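Local structure of putative NADPH-dependent oxidoreductase (Desulfitobacterium hafniense DCB-2, 3DB2) at residues His124-Lys136 and Gly183-Gly195. The protein is a putative NADPH-dependent oxidoreductase of the GFO/IDH/MocA family, probably binding its dinucleotide cofactor on a Rossmann domain and transferring hydride between the cofactor and a substrate. Numbering follows the deposited sequence.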
loop_
_atom_site.group_PDB
_atom_site.type_symbol
_atom_site.label_atom_id
_atom_site.label_comp_id
_atom_site.label_asym_id
_atom_site.label_seq_id
_atom_site.Cartn_x
_atom_site.Cartn_y
_atom_site.Cartn_z
ATOM N N HIS C 124 9.110 21.505 1.597
ATOM C CA HIS C 124 8.960 20.056 1.502
ATOM C C HIS C 124 10.212 19.491 0.830
ATOM O O HIS C 124 10.308 19.489 -0.392
ATOM C CB HIS C 124 7.732 19.688 0.683
ATOM C CG HIS C 124 6.478 20.399 1.044
ATOM N ND1 HIS C 124 6.263 21.741 0.880
ATOM C CD2 HIS C 124 5.344 19.902 1.569
ATOM C CE1 HIS C 124 5.057 22.051 1.287
ATOM N NE2 HIS C 124 4.473 20.949 1.709
ATOM N N SER C 125 11.216 19.048 1.587
ATOM C CA SER C 125 12.528 18.859 0.960
ATOM C C SER C 125 12.744 17.462 0.429
ATOM O O SER C 125 13.738 17.259 -0.248
ATOM C CB SER C 125 13.652 19.190 1.969
ATOM O OG SER C 125 13.715 18.188 2.982
ATOM N N SER C 126 11.862 16.518 0.743
ATOM C CA SER C 126 11.992 15.146 0.258
ATOM C C SER C 126 12.093 15.036 -1.256
ATOM O O SER C 126 12.807 14.183 -1.796
ATOM C CB SER C 126 10.793 14.275 0.769
ATOM O OG SER C 126 11.093 12.906 0.581
ATOM N N ARG C 127 11.340 15.876 -1.984
ATOM C CA ARG C 127 11.323 15.852 -3.430
ATOM C C ARG C 127 12.704 16.230 -3.981
ATOM O O ARG C 127 12.975 15.903 -5.129
ATOM C CB ARG C 127 10.284 16.777 -4.063
ATOM C CG ARG C 127 10.412 18.254 -3.810
ATOM C CD ARG C 127 9.668 19.062 -4.841
ATOM N NE ARG C 127 8.229 19.148 -4.562
ATOM C CZ ARG C 127 7.403 19.701 -5.459
ATOM N NH1 ARG C 127 7.868 20.165 -6.605
ATOM N NH2 ARG C 127 6.093 19.809 -5.264
ATOM N N ARG C 128 13.521 16.864 -3.156
ATOM C CA ARG C 128 14.848 17.293 -3.562
ATOM C C ARG C 128 15.896 16.189 -3.466
ATOM O O ARG C 128 16.984 16.309 -4.056
ATOM C CB ARG C 128 15.314 18.473 -2.708
ATOM C CG ARG C 128 14.290 19.557 -2.472
ATOM C CD ARG C 128 14.892 20.931 -2.556
ATOM N NE ARG C 128 13.828 21.898 -2.783
ATOM C CZ ARG C 128 13.621 22.774 -3.736
ATOM N NH1 ARG C 128 14.457 22.906 -4.733
ATOM N NH2 ARG C 128 12.542 23.544 -3.684
ATOM N N LEU C 129 15.599 15.125 -2.720
ATOM C CA LEU C 129 16.547 14.035 -2.580
ATOM C C LEU C 129 16.959 13.515 -3.955
ATOM O O LEU C 129 16.133 13.567 -4.857
ATOM C CB LEU C 129 15.946 12.912 -1.750
ATOM C CG LEU C 129 15.817 13.178 -0.240
ATOM C CD1 LEU C 129 14.994 12.107 0.436
ATOM C CD2 LEU C 129 17.207 13.240 0.397
ATOM N N GLY C 130 18.200 13.042 -4.088
ATOM C CA GLY C 130 18.656 12.556 -5.393
ATOM C C GLY C 130 17.762 11.395 -5.827
ATOM O O GLY C 130 17.495 11.218 -6.999
ATOM N N ALA C 131 17.279 10.616 -4.866
ATOM C CA ALA C 131 16.414 9.479 -5.215
ATOM C C ALA C 131 15.107 9.970 -5.800
ATOM O O ALA C 131 14.669 9.399 -6.786
ATOM C CB ALA C 131 16.178 8.616 -4.010
ATOM N N LEU C 132 14.474 11.002 -5.242
ATOM C CA LEU C 132 13.187 11.432 -5.792
ATOM C C LEU C 132 13.350 12.090 -7.156
ATOM O O LEU C 132 12.543 11.965 -8.115
ATOM C CB LEU C 132 12.530 12.356 -4.767
ATOM C CG LEU C 132 11.555 11.720 -3.792
ATOM C CD1 LEU C 132 10.351 11.126 -4.522
ATOM C CD2 LEU C 132 12.276 10.660 -2.952
ATOM N N ARG C 133 14.456 12.824 -7.296
ATOM C CA ARG C 133 14.842 13.417 -8.581
ATOM C C ARG C 133 15.053 12.342 -9.660
ATOM O O ARG C 133 14.652 12.524 -10.810
ATOM C CB ARG C 133 16.082 14.289 -8.458
ATOM C CG ARG C 133 15.964 15.529 -7.602
ATOM C CD ARG C 133 14.792 16.405 -8.002
ATOM N NE ARG C 133 14.778 17.728 -7.421
ATOM C CZ ARG C 133 13.800 18.608 -7.300
ATOM N NH1 ARG C 133 12.574 18.390 -7.729
ATOM N NH2 ARG C 133 14.033 19.789 -6.722
ATOM N N LYS C 134 15.661 11.229 -9.292
ATOM C CA LYS C 134 15.943 10.169 -10.252
ATOM C C LYS C 134 14.635 9.491 -10.613
ATOM O O LYS C 134 14.322 9.207 -11.784
ATOM C CB LYS C 134 16.986 9.229 -9.645
ATOM C CG LYS C 134 17.308 8.006 -10.482
ATOM C CD LYS C 134 18.047 8.464 -11.733
ATOM C CE LYS C 134 18.006 7.385 -12.799
ATOM N NZ LYS C 134 19.402 7.026 -13.181
HETATM N N MSE C 135 13.815 9.220 -9.591
HETATM C CA MSE C 135 12.513 8.587 -9.851
HETATM C C MSE C 135 11.669 9.430 -10.791
HETATM O O MSE C 135 10.951 8.923 -11.665
HETATM C CB MSE C 135 11.781 8.282 -8.535
HETATM C CG MSE C 135 12.479 7.192 -7.718
HETATM SE SE MSE C 135 11.768 7.171 -5.873
HETATM C CE MSE C 135 10.121 6.292 -6.372
ATOM N N LYS C 136 11.725 10.733 -10.670
ATOM C CA LYS C 136 11.010 11.688 -11.484
ATOM C C LYS C 136 11.502 11.580 -12.928
ATOM O O LYS C 136 10.723 11.502 -13.896
ATOM C CB LYS C 136 11.188 13.109 -10.925
ATOM C CG LYS C 136 10.417 14.163 -11.712
ATOM C CD LYS C 136 8.954 13.751 -11.791
ATOM C CE LYS C 136 8.051 14.963 -11.981
ATOM N NZ LYS C 136 6.843 14.589 -12.766
ATOM N N GLY C 183 2.547 12.497 6.630
ATOM C CA GLY C 183 1.936 12.358 5.325
ATOM C C GLY C 183 2.213 13.509 4.384
ATOM O O GLY C 183 2.236 13.324 3.169
ATOM N N VAL C 184 2.385 14.741 4.908
ATOM C CA VAL C 184 2.517 15.863 3.963
ATOM C C VAL C 184 3.756 15.726 3.108
ATOM O O VAL C 184 3.849 16.188 1.971
ATOM C CB VAL C 184 2.527 17.175 4.776
ATOM C CG1 VAL C 184 3.022 18.351 3.949
ATOM C CG2 VAL C 184 1.117 17.440 5.280
ATOM N N HIS C 185 4.780 15.050 3.662
ATOM C CA HIS C 185 5.997 14.758 2.906
ATOM C C HIS C 185 5.680 13.893 1.682
ATOM O O HIS C 185 6.052 14.235 0.553
ATOM C CB HIS C 185 7.019 14.000 3.728
ATOM C CG HIS C 185 7.715 14.733 4.820
ATOM N ND1 HIS C 185 8.940 15.338 4.653
ATOM C CD2 HIS C 185 7.349 14.943 6.105
ATOM C CE1 HIS C 185 9.295 15.889 5.793
ATOM N NE2 HIS C 185 8.356 15.662 6.689
ATOM N N GLN C 186 4.973 12.796 1.969
ATOM C CA GLN C 186 4.604 11.874 0.874
ATOM C C GLN C 186 3.539 12.439 -0.039
ATOM O O GLN C 186 3.587 12.208 -1.267
ATOM C CB GLN C 186 4.188 10.508 1.443
ATOM C CG GLN C 186 5.362 9.803 2.127
ATOM C CD GLN C 186 6.352 9.174 1.165
ATOM O OE1 GLN C 186 6.687 9.664 0.086
ATOM N NE2 GLN C 186 6.880 8.045 1.603
ATOM N N ILE C 187 2.573 13.204 0.479
ATOM C CA ILE C 187 1.649 13.930 -0.375
ATOM C C ILE C 187 2.351 14.849 -1.357
ATOM O O ILE C 187 2.030 14.919 -2.565
ATOM C CB ILE C 187 0.633 14.719 0.476
ATOM C CG1 ILE C 187 -0.208 13.705 1.283
ATOM C CG2 ILE C 187 -0.203 15.659 -0.363
ATOM C CD1 ILE C 187 -1.094 14.380 2.296
ATOM N N ASP C 188 3.362 15.571 -0.898
ATOM C CA ASP C 188 4.160 16.400 -1.802
ATOM C C ASP C 188 4.923 15.501 -2.777
ATOM O O ASP C 188 4.904 15.837 -3.978
ATOM C CB ASP C 188 5.112 17.314 -1.046
ATOM C CG ASP C 188 5.770 18.260 -2.051
ATOM O OD1 ASP C 188 5.063 19.158 -2.572
ATOM O OD2 ASP C 188 6.969 18.053 -2.300
ATOM N N ASN C 189 5.545 14.426 -2.297
ATOM C CA ASN C 189 6.223 13.537 -3.240
ATOM C C ASN C 189 5.272 13.038 -4.312
ATOM O O ASN C 189 5.646 12.959 -5.482
ATOM C CB ASN C 189 6.882 12.349 -2.526
ATOM C CG ASN C 189 8.095 12.808 -1.736
ATOM O OD1 ASN C 189 8.665 13.862 -2.017
ATOM N ND2 ASN C 189 8.466 11.981 -0.767
ATOM N N LEU C 190 4.052 12.688 -3.943
ATOM C CA LEU C 190 3.079 12.114 -4.873
ATOM C C LEU C 190 2.644 13.093 -5.951
ATOM O O LEU C 190 2.501 12.764 -7.123
ATOM C CB LEU C 190 1.845 11.627 -4.097
ATOM C CG LEU C 190 2.079 10.323 -3.312
ATOM C CD1 LEU C 190 0.961 10.072 -2.308
ATOM C CD2 LEU C 190 2.199 9.164 -4.284
ATOM N N GLN C 191 2.415 14.354 -5.580
ATOM C CA GLN C 191 2.003 15.334 -6.591
ATOM C C GLN C 191 3.205 15.854 -7.362
ATOM O O GLN C 191 3.070 16.265 -8.510
ATOM C CB GLN C 191 1.192 16.422 -5.889
ATOM C CG GLN C 191 -0.134 15.877 -5.345
ATOM C CD GLN C 191 -1.078 16.943 -4.802
ATOM O OE1 GLN C 191 -2.171 17.186 -5.298
ATOM N NE2 GLN C 191 -0.699 17.611 -3.712
ATOM N N PHE C 192 4.403 15.822 -6.784
ATOM C CA PHE C 192 5.626 16.083 -7.537
ATOM C C PHE C 192 5.818 15.063 -8.657
ATOM O O PHE C 192 6.116 15.344 -9.823
ATOM C CB PHE C 192 6.819 16.041 -6.595
ATOM C CG PHE C 192 8.172 15.936 -7.263
ATOM C CD1 PHE C 192 8.597 16.985 -8.074
ATOM C CD2 PHE C 192 9.002 14.842 -7.082
ATOM C CE1 PHE C 192 9.826 16.916 -8.695
ATOM C CE2 PHE C 192 10.224 14.756 -7.724
ATOM C CZ PHE C 192 10.622 15.809 -8.533
ATOM N N LEU C 193 5.626 13.790 -8.301
ATOM C CA LEU C 193 5.831 12.695 -9.246
ATOM C C LEU C 193 4.725 12.608 -10.293
ATOM O O LEU C 193 5.058 12.419 -11.475
ATOM C CB LEU C 193 5.949 11.390 -8.471
ATOM C CG LEU C 193 7.158 11.183 -7.562
ATOM C CD1 LEU C 193 7.101 9.787 -6.939
ATOM C CD2 LEU C 193 8.455 11.399 -8.339
ATOM N N LEU C 194 3.474 12.750 -9.879
ATOM C CA LEU C 194 2.329 12.524 -10.753
ATOM C C LEU C 194 1.379 13.683 -11.025
ATOM O O LEU C 194 0.410 13.483 -11.789
ATOM C CB LEU C 194 1.456 11.410 -10.141
ATOM C CG LEU C 194 2.096 10.038 -9.979
ATOM C CD1 LEU C 194 1.016 8.994 -9.809
ATOM C CD2 LEU C 194 2.993 9.708 -11.163
ATOM N N GLY C 195 1.563 14.864 -10.469
ATOM C CA GLY C 195 0.624 15.940 -10.692
ATOM C C GLY C 195 -0.506 15.946 -9.659
ATOM O O GLY C 195 -0.496 15.149 -8.713
HETATM O O HOH W 1 8.614 16.482 -0.756
#
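Helix 130-136 runs beside helix 183-194 with axes 10.2 Å apart at closest approach and a crossing angle of -31°, and the 3-10 segment 126-128 also lies against the latter, with CA atoms of Arg127 and Asn189 5.6 Å apart. Arg127 grips Asp188 side-on: NE donates to the syn lone pair of OD2 at 2.8 Å, and NH2 reaches OD1 in a nearly straight bond, somewhat out of the carboxylate plane. The arginine bends at chi3 (81°), which turns its guanidinium back over the CB of Phe192 while its own CB packs over one face of the phenyl ring. On the opposite ring face lies the aliphatic part of Lys136, with CG 3.6 Å from Phe192 CZ, so the ring is sandwiched between two long side chains. Lys136 NZ then bonds to the carbonyl of Leu193 from above its plane, near the C-terminal end of helix 183-194, and also pairs with Asp140. The carbonyl O of Leu132 meets the ring's edge in its plane; NH1 of Arg133 approaches CE1 and CZ obliquely, its guanidinium salt-bridged to Glu321.

The amide of Asn189 is fixed by both protons of ND2, one going to Ser126 OG (3.1 Å, 166°) and the other to Gln186 OE1. A water bridges Asn189 OD1 and Asp188 OD2, with a weak bond from Arg127 N. Asp188 crosses one face of the His124 ring, OD1 lying over its rim, while the ring's edge at CD2 is 3.7 Å from Val184 CG1.

The contact joins the segment that leaves the last Rossmann strand, 120-123, to the helical layer of the C-terminal domain. Helix 324-343 borders His124, Asp188 and Val184, Asn330 bonding Asp188 OD1, whereas strands 240-247 and 250-256 of the mixed sheet pack against Ser126, Leu132 and Met135.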